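Local coordinates for Ice-binding protein (Colwellia, PDB 3WP9) that binds to the surface of ice crystals, inhibiting their growth and their recrystallization into larger grains, at residues Y4-G9 / V135-I140. Residues are numbered along the deposited sequence; the frame is centred on the assembly and turned at random.
Sequences YAVELG and VWIMQI
Val6 and Ile137 make the closest approach, CG2 of the valine lying 3.5 Å from CD1 of the isoleucine and 4.0 Å from its CG1, with the two side chains crossing obliquely. Isoleucine suits this place because CD1 gives one more carbon of apolar reach than a valine methyl; chi2 (178°) sets CD1 anti to CA, out toward the loop of residues 4-9. Val6, also beta-branched but lacking that extra methyl, meets it with CG2, the methyl beside its own backbone N, and its side chain also touches Ala84, Asp87 and Ala88 of helix 71-89 and Phe164. Strand 136-140 belongs to a parallel sheet of the right-handed beta-helix characteristic of these ice-binding proteins, and helix 71-89 runs alongside; Val6 thus lies between helix 71-89 and this sheet, away from the annotated ice-binding residues. Val135, like Ile137 turned toward residues 4-9, offers two methyls to neighbouring backbone: CG1 is 3.8 Å from Tyr4 O, CG2 4.0 Å from Ala5 N, while the small Ala5 methyl points away. No hydrogen bond joins the segments. Tyr4 O lies 3.9 Å from Ile137 CD1 and accepts a hydrogen bond from Arg91 NH1; Ala5 O accepts one from NH2 of the same guanidinium, which makes a cation-pi contact with the Tyr4 ring.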
loop_
_atom_site.group_PDB
_atom_site.type_symbol
_atom_site.label_atom_id
_atom_site.label_comp_id
_atom_site.label_asym_id
_atom_site.label_seq_id
_atom_site.Cartn_x
_atom_site.Cartn_y
_atom_site.Cartn_z
ATOM N N TYR A 4 11.910 -7.009 -12.183
ATOM C CA TYR A 4 12.713 -6.131 -11.327
ATOM C C TYR A 4 11.718 -5.346 -10.457
ATOM O O TYR A 4 10.516 -5.223 -10.811
ATOM C CB TYR A 4 13.585 -5.166 -12.153
ATOM C CG TYR A 4 13.009 -4.874 -13.534
ATOM C CD1 TYR A 4 12.844 -5.910 -14.464
ATOM C CD2 TYR A 4 12.605 -3.577 -13.910
ATOM C CE1 TYR A 4 12.291 -5.677 -15.721
ATOM C CE2 TYR A 4 12.053 -3.327 -15.176
ATOM C CZ TYR A 4 11.894 -4.385 -16.090
ATOM O OH TYR A 4 11.335 -4.201 -17.370
ATOM N N ALA A 5 12.247 -4.842 -9.347
ATOM C CA ALA A 5 11.470 -4.000 -8.424
ATOM C C ALA A 5 10.816 -2.832 -9.179
ATOM O O ALA A 5 11.264 -2.389 -10.238
ATOM C CB ALA A 5 12.328 -3.475 -7.291
ATOM N N VAL A 6 9.731 -2.336 -8.605
ATOM C CA VAL A 6 9.134 -1.081 -9.034
ATOM C C VAL A 6 9.760 0.036 -8.211
ATOM O O VAL A 6 9.625 0.065 -6.983
ATOM C CB VAL A 6 7.622 -1.107 -8.849
ATOM C CG1 VAL A 6 7.030 0.289 -9.076
ATOM C CG2 VAL A 6 6.966 -2.176 -9.729
ATOM N N GLU A 7 10.495 0.940 -8.874
ATOM C CA GLU A 7 11.085 2.103 -8.210
ATOM C C GLU A 7 9.980 3.110 -7.768
ATOM O O GLU A 7 9.133 3.475 -8.554
ATOM C CB GLU A 7 12.115 2.825 -9.098
ATOM C CG GLU A 7 13.362 1.974 -9.379
ATOM C CD GLU A 7 13.980 1.298 -8.136
ATOM O OE1 GLU A 7 14.101 1.971 -7.070
ATOM O OE2 GLU A 7 14.359 0.087 -8.233
ATOM N N LEU A 8 10.043 3.517 -6.501
ATOM C CA LEU A 8 8.997 4.396 -5.915
ATOM C C LEU A 8 9.442 5.852 -5.843
ATOM O O LEU A 8 8.663 6.733 -5.550
ATOM C CB LEU A 8 8.590 3.872 -4.497
ATOM C CG LEU A 8 8.093 2.436 -4.425
ATOM C CD1 LEU A 8 7.784 2.216 -2.925
ATOM C CD2 LEU A 8 6.872 2.240 -5.343
ATOM N N GLY A 9 10.705 6.159 -6.137
ATOM C CA GLY A 9 11.107 7.552 -5.980
ATOM C C GLY A 9 10.821 8.162 -4.611
ATOM O O GLY A 9 11.051 7.510 -3.569
ATOM N N VAL A 135 10.601 -10.770 -6.509
ATOM C CA VAL A 135 9.660 -9.671 -6.691
ATOM C C VAL A 135 8.367 -10.239 -7.264
ATOM O O VAL A 135 8.327 -11.162 -8.130
ATOM C CB VAL A 135 10.301 -8.570 -7.568
ATOM C CG1 VAL A 135 9.261 -7.501 -7.978
ATOM C CG2 VAL A 135 11.434 -7.907 -6.860
ATOM N N TRP A 136 7.244 -9.673 -6.750
ATOM C CA TRP A 136 5.929 -9.966 -7.264
ATOM C C TRP A 136 5.269 -8.647 -7.655
ATOM O O TRP A 136 5.395 -7.668 -6.952
ATOM C CB TRP A 136 5.015 -10.599 -6.188
ATOM C CG TRP A 136 5.407 -11.957 -5.674
ATOM C CD1 TRP A 136 4.813 -13.143 -5.967
ATOM C CD2 TRP A 136 6.475 -12.228 -4.769
ATOM N NE1 TRP A 136 5.444 -14.155 -5.261
ATOM C CE2 TRP A 136 6.476 -13.621 -4.543
ATOM C CE3 TRP A 136 7.417 -11.427 -4.108
ATOM C CZ2 TRP A 136 7.413 -14.239 -3.690
ATOM C CZ3 TRP A 136 8.385 -12.050 -3.262
ATOM C CH2 TRP A 136 8.345 -13.425 -3.077
ATOM N N ILE A 137 4.760 -8.640 -8.874
ATOM C CA ILE A 137 3.944 -7.555 -9.302
ATOM C C ILE A 137 2.546 -8.067 -9.638
ATOM O O ILE A 137 2.312 -8.967 -10.482
ATOM C CB ILE A 137 4.653 -6.729 -10.450
ATOM C CG1 ILE A 137 6.025 -6.099 -10.030
ATOM C CG2 ILE A 137 3.637 -5.722 -10.993
ATOM C CD1 ILE A 137 6.665 -5.376 -11.201
ATOM N N MET A 138 1.549 -7.489 -8.911
ATOM C CA MET A 138 0.186 -7.890 -9.026
ATOM C C MET A 138 -0.594 -6.810 -9.785
ATOM O O MET A 138 -0.831 -5.757 -9.277
ATOM C CB MET A 138 -0.437 -8.155 -7.638
ATOM C CG MET A 138 0.554 -8.784 -6.664
ATOM S SD MET A 138 0.975 -10.448 -7.089
ATOM C CE MET A 138 -0.543 -11.277 -6.892
ATOM N N GLN A 139 -1.045 -7.164 -10.970
ATOM C CA GLN A 139 -1.662 -6.181 -11.897
ATOM C C GLN A 139 -3.142 -6.435 -11.904
ATOM O O GLN A 139 -3.614 -7.404 -12.503
ATOM C CB GLN A 139 -1.105 -6.365 -13.322
ATOM C CG GLN A 139 0.336 -6.060 -13.329
ATOM C CD GLN A 139 0.967 -6.446 -14.648
ATOM O OE1 GLN A 139 0.426 -7.252 -15.398
ATOM N NE2 GLN A 139 2.066 -5.829 -14.957
ATOM N N ILE A 140 -3.894 -5.588 -11.163
ATOM C CA ILE A 140 -5.306 -5.834 -10.933
ATOM C C ILE A 140 -6.162 -4.725 -11.597
ATOM O O ILE A 140 -6.139 -3.586 -11.191
ATOM C CB ILE A 140 -5.613 -5.941 -9.401
ATOM C CG1 ILE A 140 -4.831 -7.129 -8.836
ATOM C CG2 ILE A 140 -7.114 -6.079 -9.172
ATOM C CD1 ILE A 140 -4.658 -6.970 -7.327
#